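Local coordinates for protein aspartate semialdehyde dehydrogenase (Francisella tularensis subsp. tularensis, PDB 4WOJ) that probably catalyses the NADPH-dependent reductive dephosphorylation of L-aspartyl-4-phosphate to L-aspartate-semialdehyde, an early step toward lysine, methionine and threonine, at residues V10-R16 / I36-S42; D157-N163 / L280-Q286; T166-S171 / C267-L273. One frame throughout, in Å; residues are numbered along the deposited sequence.

Overall arrangement
The three contacts follow the two-domain plan of the enzyme. Contact 1 pairs two parallel strands in the N-terminal NAD-binding domain. Contacts 2 and 3 lie in the dimerisation domain, on the two halves of strand 159-167. Contact 3 is nested in the chain loop that contact 2 closes, and their centres are about 24 Å apart. Both touch the second subunit. Contact 3 is the one beside the predicted catalytic residues: the side chain of Ala169 is about 4 Å from that of His276, and that of Gln168 about 5 Å from that of Cys141. The nearest atoms of contact 1 are about 11 Å from contact 3 and about 28 Å from contact 2.

Contact 1: residues V10-R16 / I36-S42; sequences VGFIGWR and ILPTFFS
Strands 8-13 and 36-42 are parallel neighbours in the beta-alpha-beta unit that opens the NAD-binding domain, with Val10, Gly11 and Phe12 paired to Pro38, Thr39 and Phe40. The backbone ladder includes Thr39 N to Val10 O (2.8 Å) and Phe12 N to Thr39 O (2.8 Å). On one face of the sheet Phe12 and Phe40 lie side by side and point the same way. Their planes are 21° apart but slid, so the rings hardly overlap. The CE2 edge of Phe12 meets Pro38 CB at 3.9 Å. Helix 18-30 packs on this face through Met24 and Met27. Phe40 also turns an edge to the face of the Trp15 indole, a T-shaped pair with planes at 86° and Phe40 CD1 3.8 Å from Trp15 CD1. Trp15 CG sits between its backbone N and carbonyl carbon (chi1 51°), which swings the indole back against strand 36-42. There NE1 donates to Phe41 O at 2.7 Å, the oxygen lying somewhat out of the indole plane. The bond ties the turn to the strand. Arg16 NH2 donates a hydrogen bond to Ser42 OG (2.7 Å), which lies in the guanidinium plane. On the other face the Phe41 ring meets Gly11 CA with its edge (CE1 to CA 3.8 Å). The lack of a side chain at Gly11 makes room for that ring. This right-handed beta-alpha-beta crossover is typical of the Rossmann fold.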
loop_
_atom_site.group_PDB
_atom_site.type_symbol
_atom_site.label_atom_id
_atom_site.label_comp_id
_atom_site.label_asym_id
_atom_site.label_seq_id
_atom_site.Cartn_x
_atom_site.Cartn_y
_atom_site.Cartn_z
ATOM N N VAL B 10 16.530 -19.268 -32.155
ATOM C CA VAL B 10 15.927 -18.918 -30.877
ATOM C C VAL B 10 14.447 -19.189 -30.894
ATOM O O VAL B 10 13.729 -18.690 -31.756
ATOM C CB VAL B 10 16.113 -17.434 -30.535
ATOM C CG1 VAL B 10 15.808 -17.199 -29.063
ATOM C CG2 VAL B 10 17.522 -16.983 -30.854
ATOM N N GLY B 11 14.000 -19.951 -29.900
ATOM C CA GLY B 11 12.599 -20.344 -29.780
ATOM C C GLY B 11 11.946 -19.571 -28.656
ATOM O O GLY B 11 12.569 -19.302 -27.636
ATOM N N PHE B 12 10.693 -19.196 -28.863
ATOM C CA PHE B 12 9.954 -18.400 -27.893
ATOM C C PHE B 12 8.711 -19.139 -27.390
ATOM O O PHE B 12 7.813 -19.465 -28.169
ATOM C CB PHE B 12 9.570 -17.044 -28.507
ATOM C CG PHE B 12 10.757 -16.202 -28.842
ATOM C CD1 PHE B 12 11.357 -15.398 -27.864
ATOM C CD2 PHE B 12 11.333 -16.273 -30.099
ATOM C CE1 PHE B 12 12.495 -14.648 -28.162
ATOM C CE2 PHE B 12 12.459 -15.517 -30.411
ATOM C CZ PHE B 12 13.050 -14.712 -29.439
ATOM N N ILE B 13 8.689 -19.408 -26.082
ATOM C CA ILE B 13 7.486 -19.907 -25.399
ATOM C C ILE B 13 6.951 -18.832 -24.441
ATOM O O ILE B 13 7.713 -18.119 -23.838
ATOM C CB ILE B 13 7.764 -21.210 -24.634
ATOM C CG1 ILE B 13 8.710 -22.116 -25.430
ATOM C CG2 ILE B 13 6.458 -21.948 -24.383
ATOM C CD1 ILE B 13 10.167 -21.989 -25.072
ATOM N N GLY B 14 5.638 -18.703 -24.319
ATOM C CA GLY B 14 5.038 -17.720 -23.397
ATOM C C GLY B 14 4.584 -16.413 -24.032
ATOM O O GLY B 14 4.036 -15.542 -23.343
ATOM N N TRP B 15 4.779 -16.285 -25.346
ATOM C CA TRP B 15 4.682 -14.973 -26.021
ATOM C C TRP B 15 3.270 -14.388 -26.120
ATOM O O TRP B 15 3.118 -13.205 -26.389
ATOM C CB TRP B 15 5.306 -15.039 -27.416
ATOM C CG TRP B 15 4.814 -16.148 -28.241
ATOM C CD1 TRP B 15 5.366 -17.392 -28.355
ATOM C CD2 TRP B 15 3.658 -16.143 -29.053
ATOM N NE1 TRP B 15 4.625 -18.168 -29.198
ATOM C CE2 TRP B 15 3.564 -17.422 -29.648
ATOM C CE3 TRP B 15 2.681 -15.178 -29.349
ATOM C CZ2 TRP B 15 2.544 -17.754 -30.521
ATOM C CZ3 TRP B 15 1.667 -15.508 -30.205
ATOM C CH2 TRP B 15 1.606 -16.791 -30.791
ATOM N N ARG B 16 2.255 -15.213 -25.889
ATOM C CA ARG B 16 0.872 -14.786 -26.022
ATOM C C ARG B 16 0.369 -13.999 -24.810
ATOM O O ARG B 16 -0.534 -13.164 -24.930
ATOM C CB ARG B 16 -0.020 -16.002 -26.228
ATOM C CG ARG B 16 -0.962 -15.860 -27.423
ATOM C CD ARG B 16 -1.920 -17.040 -27.495
ATOM N NE ARG B 16 -1.374 -18.209 -28.200
ATOM C CZ ARG B 16 -1.326 -18.329 -29.528
ATOM N NH1 ARG B 16 -1.753 -17.324 -30.301
ATOM N NH2 ARG B 16 -0.839 -19.443 -30.090
ATOM N N ILE B 36 18.985 -13.311 -35.554
ATOM C CA ILE B 36 18.584 -14.587 -35.021
ATOM C C ILE B 36 17.521 -15.184 -35.917
ATOM O O ILE B 36 16.900 -14.469 -36.709
ATOM C CB ILE B 36 17.989 -14.406 -33.612
ATOM C CG1 ILE B 36 16.820 -13.409 -33.654
ATOM C CG2 ILE B 36 19.045 -13.911 -32.630
ATOM C CD1 ILE B 36 15.909 -13.508 -32.460
ATOM N N LEU B 37 17.302 -16.485 -35.780
ATOM C CA LEU B 37 16.236 -17.180 -36.513
ATOM C C LEU B 37 15.104 -17.541 -35.549
ATOM O O LEU B 37 15.100 -18.611 -34.943
ATOM C CB LEU B 37 16.786 -18.429 -37.246
ATOM C CG LEU B 37 17.991 -18.163 -38.170
ATOM C CD1 LEU B 37 18.544 -19.433 -38.808
ATOM C CD2 LEU B 37 17.601 -17.154 -39.244
ATOM N N PRO B 38 14.132 -16.649 -35.395
ATOM C CA PRO B 38 13.132 -16.937 -34.394
ATOM C C PRO B 38 12.241 -18.099 -34.773
ATOM O O PRO B 38 12.004 -18.334 -35.949
ATOM C CB PRO B 38 12.309 -15.649 -34.323
ATOM C CG PRO B 38 13.147 -14.615 -34.980
ATOM C CD PRO B 38 13.885 -15.360 -36.046
ATOM N N THR B 39 11.770 -18.818 -33.766
ATOM C CA THR B 39 10.737 -19.811 -33.932
ATOM C C THR B 39 9.775 -19.656 -32.775
ATOM O O THR B 39 10.194 -19.515 -31.642
ATOM C CB THR B 39 11.335 -21.219 -33.971
ATOM O OG1 THR B 39 12.192 -21.325 -35.111
ATOM C CG2 THR B 39 10.257 -22.276 -34.043
ATOM N N PHE B 40 8.491 -19.716 -33.070
ATOM C CA PHE B 40 7.475 -19.378 -32.110
ATOM C C PHE B 40 6.671 -20.600 -31.724
ATOM O O PHE B 40 5.955 -21.166 -32.545
ATOM C CB PHE B 40 6.588 -18.256 -32.674
ATOM C CG PHE B 40 7.271 -16.927 -32.634
ATOM C CD1 PHE B 40 7.311 -16.194 -31.448
ATOM C CD2 PHE B 40 7.973 -16.454 -33.732
ATOM C CE1 PHE B 40 7.974 -14.988 -31.389
ATOM C CE2 PHE B 40 8.661 -15.260 -33.661
ATOM C CZ PHE B 40 8.654 -14.527 -32.485
ATOM N N PHE B 41 6.783 -20.982 -30.456
ATOM C CA PHE B 41 6.165 -22.194 -29.949
ATOM C C PHE B 41 4.829 -21.950 -29.312
ATOM O O PHE B 41 4.531 -20.862 -28.812
ATOM C CB PHE B 41 7.067 -22.873 -28.952
ATOM C CG PHE B 41 8.238 -23.517 -29.582
ATOM C CD1 PHE B 41 9.422 -22.830 -29.721
ATOM C CD2 PHE B 41 8.143 -24.810 -30.079
ATOM C CE1 PHE B 41 10.518 -23.441 -30.304
ATOM C CE2 PHE B 41 9.229 -25.423 -30.675
ATOM C CZ PHE B 41 10.421 -24.735 -30.787
ATOM N N SER B 42 4.005 -22.982 -29.353
ATOM C CA SER B 42 2.621 -22.809 -28.987
ATOM C C SER B 42 2.074 -24.090 -28.429
ATOM O O SER B 42 2.672 -25.163 -28.558
ATOM C CB SER B 42 1.800 -22.359 -30.199
ATOM O OG SER B 42 0.678 -21.616 -29.780
#

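Contact 2: residues D157-N163 / L280-Q286; sequences DLVEWVN and LTVKLRQ
Arg285 grips Asp157 side-on with two nitrogens. NH2 forms a nearly straight salt bridge to Asp157 OD1 (3.0 Å, 170° at the hydrogen), and NE bonds to Asp157 O at 3.0 Å. The carboxylate and guanidinium planes stand 68° apart. NH2 lies out of the carboxylate plane, while OD1 lies in the guanidinium plane. Two partners on Asp157 should limit rotation of the guanidinium. Asp157 itself is placed by the Schellman motif that ends helix 151-154, and Arg285 N bonds to Leu158 O. Further along, Lys283 lies across Trp161: its CB sits over the six-membered ring, 3.7 Å from the centroid, in a CH-pi contact. With chi1 at 57° the Trp161 indole folds in over its own backbone, its face turned to Lys283 CB. Beyond the indole Lys283 NZ forms a salt bridge with Asp342. Val282, on the face opposite Lys283, meets Val159 CG1 with its CG1 at 3.7 Å. At the strand end Asn163 and Thr281 form a hydrogen-bonded pair. A water joins Asn163 ND2 to Thr281 OG1. Across the dimer interface Asn163 OD1 bonds to Thr281 OG1 of the second subunit, and Thr281 OG1 in turn to Asn163 OD1 of that subunit. Lys283 O takes Glu160 N at 2.8 Å and, weakly, Trp161 N. Two residues facing one make this a classic beta bulge in an antiparallel pair of the dimerisation-domain sheet.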
loop_
_atom_site.group_PDB
_atom_site.type_symbol
_atom_site.label_atom_id
_atom_site.label_comp_id
_atom_site.label_asym_id
_atom_site.label_seq_id
_atom_site.Cartn_x
_atom_site.Cartn_y
_atom_site.Cartn_z
ATOM N N ASP B 157 28.240 -1.400 -1.875
ATOM C CA ASP B 157 28.027 -2.195 -0.688
ATOM C C ASP B 157 27.719 -1.344 0.539
ATOM O O ASP B 157 28.252 -1.601 1.632
ATOM C CB ASP B 157 29.238 -3.085 -0.411
ATOM C CG ASP B 157 28.905 -4.233 0.516
ATOM O OD1 ASP B 157 27.708 -4.640 0.588
ATOM O OD2 ASP B 157 29.841 -4.736 1.184
ATOM N N LEU B 158 26.853 -0.342 0.373
ATOM C CA LEU B 158 26.498 0.560 1.485
ATOM C C LEU B 158 25.255 0.158 2.286
ATOM O O LEU B 158 24.979 0.723 3.335
ATOM C CB LEU B 158 26.375 1.994 0.967
ATOM C CG LEU B 158 27.729 2.620 0.586
ATOM C CD1 LEU B 158 27.550 3.993 0.003
ATOM C CD2 LEU B 158 28.674 2.722 1.783
ATOM N N VAL B 159 24.542 -0.869 1.832
ATOM C CA VAL B 159 23.263 -1.222 2.445
ATOM C C VAL B 159 23.462 -2.399 3.389
ATOM O O VAL B 159 23.919 -3.463 2.946
ATOM C CB VAL B 159 22.238 -1.620 1.367
ATOM C CG1 VAL B 159 20.963 -2.133 2.000
ATOM C CG2 VAL B 159 21.976 -0.458 0.435
ATOM N N GLU B 160 23.070 -2.198 4.656
ATOM C CA GLU B 160 23.159 -3.203 5.730
ATOM C C GLU B 160 21.904 -4.076 5.740
ATOM O O GLU B 160 22.014 -5.285 5.830
ATOM C CB GLU B 160 23.320 -2.540 7.107
ATOM C CG GLU B 160 23.793 -3.499 8.207
ATOM C CD GLU B 160 24.156 -2.806 9.516
ATOM O OE1 GLU B 160 25.010 -1.890 9.535
ATOM O OE2 GLU B 160 23.592 -3.180 10.559
ATOM N N TRP B 161 20.720 -3.441 5.691
ATOM C CA TRP B 161 19.454 -4.130 5.376
ATOM C C TRP B 161 18.362 -3.246 4.767
ATOM O O TRP B 161 18.468 -2.046 4.781
ATOM C CB TRP B 161 18.882 -4.895 6.562
ATOM C CG TRP B 161 18.596 -4.152 7.821
ATOM C CD1 TRP B 161 19.244 -4.337 9.016
ATOM C CD2 TRP B 161 17.539 -3.196 8.079
ATOM N NE1 TRP B 161 18.686 -3.556 9.969
ATOM C CE2 TRP B 161 17.643 -2.839 9.438
ATOM C CE3 TRP B 161 16.542 -2.595 7.293
ATOM C CZ2 TRP B 161 16.801 -1.907 10.041
ATOM C CZ3 TRP B 161 15.693 -1.660 7.886
ATOM C CH2 TRP B 161 15.828 -1.324 9.249
ATOM N N VAL B 162 17.291 -3.898 4.285
ATOM C CA VAL B 162 16.123 -3.235 3.680
ATOM C C VAL B 162 14.776 -3.771 4.167
ATOM O O VAL B 162 14.473 -4.938 3.970
ATOM C CB VAL B 162 16.103 -3.452 2.140
ATOM C CG1 VAL B 162 15.009 -2.632 1.513
ATOM C CG2 VAL B 162 17.464 -3.141 1.524
ATOM N N ASN B 163 13.963 -2.918 4.785
ATOM C CA ASN B 163 12.556 -3.232 4.955
ATOM C C ASN B 163 11.806 -2.731 3.732
ATOM O O ASN B 163 11.953 -1.541 3.395
ATOM C CB ASN B 163 11.989 -2.548 6.158
ATOM C CG ASN B 163 10.596 -3.046 6.487
ATOM O OD1 ASN B 163 10.451 -4.077 7.129
ATOM N ND2 ASN B 163 9.569 -2.299 6.100
ATOM N N LEU B 280 10.438 1.820 1.099
ATOM C CA LEU B 280 11.652 1.216 1.518
ATOM C C LEU B 280 12.135 1.929 2.733
ATOM O O LEU B 280 12.056 3.145 2.822
ATOM C CB LEU B 280 12.705 1.278 0.432
ATOM C CG LEU B 280 12.370 0.576 -0.873
ATOM C CD1 LEU B 280 13.629 0.576 -1.709
ATOM C CD2 LEU B 280 11.871 -0.842 -0.721
ATOM N N THR B 281 12.603 1.146 3.698
ATOM C CA THR B 281 13.324 1.688 4.848
ATOM C C THR B 281 14.649 0.974 4.862
ATOM O O THR B 281 14.717 -0.240 5.011
ATOM C CB THR B 281 12.536 1.486 6.133
ATOM O OG1 THR B 281 11.237 2.098 5.990
ATOM C CG2 THR B 281 13.240 2.121 7.312
ATOM N N VAL B 282 15.701 1.727 4.610
ATOM C CA VAL B 282 17.013 1.149 4.318
ATOM C C VAL B 282 17.989 1.568 5.401
ATOM O O VAL B 282 18.115 2.782 5.676
ATOM C CB VAL B 282 17.573 1.622 2.983
ATOM C CG1 VAL B 282 18.841 0.876 2.662
ATOM C CG2 VAL B 282 16.559 1.392 1.851
ATOM N N LYS B 283 18.646 0.576 6.024
ATOM C CA LYS B 283 19.692 0.856 7.009
ATOM C C LYS B 283 21.011 0.780 6.272
ATOM O O LYS B 283 21.278 -0.181 5.574
ATOM C CB LYS B 283 19.681 -0.145 8.134
ATOM C CG LYS B 283 20.714 0.156 9.204
ATOM C CD LYS B 283 20.686 -0.883 10.301
ATOM C CE LYS B 283 21.363 -0.378 11.548
ATOM N NZ LYS B 283 20.480 0.568 12.284
ATOM N N LEU B 284 21.819 1.824 6.419
ATOM C CA LEU B 284 23.119 1.914 5.751
ATOM C C LEU B 284 24.259 1.370 6.599
ATOM O O LEU B 284 24.137 1.247 7.805
ATOM C CB LEU B 284 23.400 3.373 5.351
ATOM C CG LEU B 284 22.462 3.974 4.276
ATOM C CD1 LEU B 284 22.775 5.430 4.071
ATOM C CD2 LEU B 284 22.561 3.239 2.954
ATOM N N ARG B 285 25.374 1.048 5.971
ATOM C CA ARG B 285 26.555 0.638 6.736
ATOM C C ARG B 285 27.305 1.840 7.312
ATOM O O ARG B 285 28.119 1.681 8.195
ATOM C CB ARG B 285 27.530 -0.168 5.882
ATOM C CG ARG B 285 26.976 -1.460 5.348
ATOM C CD ARG B 285 28.092 -2.388 4.922
ATOM N NE ARG B 285 27.629 -3.382 3.950
ATOM C CZ ARG B 285 26.905 -4.451 4.251
ATOM N NH1 ARG B 285 26.528 -4.688 5.511
ATOM N NH2 ARG B 285 26.563 -5.300 3.287
ATOM N N GLN B 286 27.055 3.016 6.764
ATOM C CA GLN B 286 27.710 4.258 7.139
ATOM C C GLN B 286 26.677 5.345 7.138
ATOM O O GLN B 286 25.776 5.339 6.303
ATOM C CB GLN B 286 28.684 4.686 6.057
ATOM C CG GLN B 286 30.034 3.991 6.027
ATOM C CD GLN B 286 30.681 4.096 4.657
ATOM O OE1 GLN B 286 30.438 5.055 3.914
ATOM N NE2 GLN B 286 31.495 3.107 4.308
HETATM O O HOH W 1 9.804 -0.069 4.852
#

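Contact 3: residues T166-S171 / C267-L273; sequences TYQAIS and CVRVPSL
Gln168 and Arg269 cross at about a right angle, their amide and guanidinium planes 87° apart. Water 3 bridges them, accepting from Arg269 NH1 at 2.8 Å in the guanidinium plane and weakly from Gln168 NE2. Arg269 leaves its backbone pointing away from 166-171, but bends at chi2 and chi3 (70° and 83°) bring its chain back, with CD 3.3 Å from Gln168 O. Thr166 OG1 donates to Gln168 OE1 at 2.6 Å, in the carbonyl plane and on a lone pair, and accepts from Val268 N at 3.1 Å. Gln168 N bonds to Val268 O (2.8 Å) and Val270 N to Gln168 O. Ile170 N bonds to Ser272 O beyond the inverse gamma turn centred on Pro271. Tyr167 leaves its backbone away from 267-273, though CB touches Val270 CG2. Its ring stacks on Tyr167 of the second subunit, and its OH hydrogen-bonds Thr166 O of that subunit. Gln168 and Ala169 touch His276, the predicted proton acceptor. With Val268 N donating to it, Thr166 OG1 can give its proton to OE1, consistent with NE2 facing water 3 and, weakly, Glu243. The amide thus holds Gln168 about 5 Å, side chain to side chain, from the predicted catalytic Cys141.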
loop_
_atom_site.group_PDB
_atom_site.type_symbol
_atom_site.label_atom_id
_atom_site.label_comp_id
_atom_site.label_asym_id
_atom_site.label_seq_id
_atom_site.Cartn_x
_atom_site.Cartn_y
_atom_site.Cartn_z
ATOM N N THR B 166 5.243 -3.550 0.117
ATOM C CA THR B 166 4.910 -3.433 -1.254
ATOM C C THR B 166 3.425 -3.223 -1.441
ATOM O O THR B 166 2.614 -3.486 -0.551
ATOM C CB THR B 166 5.306 -4.647 -2.078
ATOM O OG1 THR B 166 4.342 -5.681 -1.886
ATOM C CG2 THR B 166 6.700 -5.133 -1.692
ATOM N N TYR B 167 3.133 -2.663 -2.596
ATOM C CA TYR B 167 1.815 -2.239 -3.005
ATOM C C TYR B 167 1.821 -2.759 -4.407
ATOM O O TYR B 167 2.218 -2.071 -5.327
ATOM C CB TYR B 167 1.712 -0.724 -3.016
ATOM C CG TYR B 167 1.913 0.047 -1.682
ATOM C CD1 TYR B 167 3.142 0.127 -1.043
ATOM C CD2 TYR B 167 0.856 0.758 -1.125
ATOM C CE1 TYR B 167 3.299 0.851 0.158
ATOM C CE2 TYR B 167 0.993 1.486 0.053
ATOM C CZ TYR B 167 2.221 1.527 0.697
ATOM O OH TYR B 167 2.283 2.248 1.874
ATOM N N GLN B 168 1.549 -4.041 -4.529
ATOM C CA GLN B 168 1.716 -4.774 -5.756
ATOM C C GLN B 168 0.497 -4.902 -6.650
ATOM O O GLN B 168 -0.597 -5.228 -6.205
ATOM C CB GLN B 168 2.132 -6.180 -5.425
ATOM C CG GLN B 168 3.542 -6.189 -4.926
ATOM C CD GLN B 168 3.986 -7.567 -4.566
ATOM O OE1 GLN B 168 4.492 -7.794 -3.449
ATOM N NE2 GLN B 168 3.846 -8.506 -5.518
ATOM N N ALA B 169 0.734 -4.690 -7.924
ATOM C CA ALA B 169 -0.323 -4.664 -8.936
ATOM C C ALA B 169 -0.719 -6.069 -9.396
ATOM O O ALA B 169 -0.009 -7.059 -9.221
ATOM C CB ALA B 169 0.134 -3.846 -10.113
ATOM N N ILE B 170 -1.887 -6.128 -10.008
ATOM C CA ILE B 170 -2.516 -7.392 -10.234
ATOM C C ILE B 170 -1.826 -8.104 -11.369
ATOM O O ILE B 170 -1.896 -9.299 -11.444
ATOM C CB ILE B 170 -4.033 -7.232 -10.443
ATOM C CG1 ILE B 170 -4.728 -8.592 -10.413
ATOM C CG2 ILE B 170 -4.353 -6.503 -11.769
ATOM C CD1 ILE B 170 -4.523 -9.403 -9.152
ATOM N N SER B 171 -1.106 -7.387 -12.227
ATOM C CA SER B 171 -0.499 -8.020 -13.406
ATOM C C SER B 171 0.414 -9.153 -13.092
ATOM O O SER B 171 0.503 -10.099 -13.852
ATOM C CB SER B 171 0.217 -7.007 -14.297
ATOM O OG SER B 171 1.262 -6.364 -13.654
ATOM N N CYS B 267 4.475 -8.185 1.680
ATOM C CA CYS B 267 3.996 -8.053 0.319
ATOM C C CYS B 267 2.440 -7.984 0.256
ATOM O O CYS B 267 1.749 -8.864 0.733
ATOM C CB CYS B 267 4.596 -9.173 -0.552
ATOM S SG CYS B 267 6.412 -9.093 -0.759
ATOM N N VAL B 268 1.913 -6.936 -0.360
ATOM C CA VAL B 268 0.484 -6.654 -0.345
ATOM C C VAL B 268 -0.023 -6.405 -1.760
ATOM O O VAL B 268 0.569 -5.644 -2.516
ATOM C CB VAL B 268 0.157 -5.415 0.489
ATOM C CG1 VAL B 268 -1.358 -5.250 0.684
ATOM C CG2 VAL B 268 0.856 -5.456 1.874
ATOM N N ARG B 269 -1.100 -7.085 -2.108
ATOM C CA ARG B 269 -1.745 -6.875 -3.352
ATOM C C ARG B 269 -2.676 -5.704 -3.226
ATOM O O ARG B 269 -3.411 -5.607 -2.209
ATOM C CB ARG B 269 -2.541 -8.127 -3.729
ATOM C CG ARG B 269 -3.004 -8.092 -5.138
ATOM C CD ARG B 269 -1.834 -8.252 -6.061
ATOM N NE ARG B 269 -1.487 -9.646 -6.241
ATOM C CZ ARG B 269 -0.359 -10.061 -6.799
ATOM N NH1 ARG B 269 0.586 -9.198 -7.184
ATOM N NH2 ARG B 269 -0.153 -11.356 -6.947
ATOM N N VAL B 270 -2.606 -4.797 -4.212
ATOM C CA VAL B 270 -3.472 -3.576 -4.252
ATOM C C VAL B 270 -4.118 -3.434 -5.627
ATOM O O VAL B 270 -3.692 -4.130 -6.551
ATOM C CB VAL B 270 -2.717 -2.268 -3.924
ATOM C CG1 VAL B 270 -2.124 -2.318 -2.512
ATOM C CG2 VAL B 270 -1.649 -1.971 -4.978
ATOM N N PRO B 271 -5.150 -2.560 -5.762
ATOM C CA PRO B 271 -5.888 -2.446 -6.998
ATOM C C PRO B 271 -5.193 -1.546 -8.005
ATOM O O PRO B 271 -5.789 -0.573 -8.480
ATOM C CB PRO B 271 -7.240 -1.820 -6.567
ATOM C CG PRO B 271 -7.237 -1.801 -5.078
ATOM C CD PRO B 271 -5.812 -1.809 -4.682
ATOM N N SER B 272 -3.942 -1.882 -8.307
ATOM C CA SER B 272 -3.207 -1.297 -9.401
ATOM C C SER B 272 -3.136 -2.318 -10.518
ATOM O O SER B 272 -3.299 -3.499 -10.300
ATOM C CB SER B 272 -1.783 -0.949 -8.955
ATOM O OG SER B 272 -1.797 0.144 -8.085
ATOM N N LEU B 273 -2.825 -1.859 -11.704
ATOM C CA LEU B 273 -2.785 -2.726 -12.836
ATOM C C LEU B 273 -1.401 -3.271 -13.226
ATOM O O LEU B 273 -1.298 -4.484 -13.382
ATOM C CB LEU B 273 -3.479 -2.053 -13.990
ATOM C CG LEU B 273 -5.005 -1.831 -13.799
ATOM C CD1 LEU B 273 -5.575 -0.941 -14.905
ATOM C CD2 LEU B 273 -5.819 -3.118 -13.725
HETATM O O HOH W 2 1.348 -0.084 -7.275
HETATM O O HOH W 3 3.021 -9.609 -8.401
#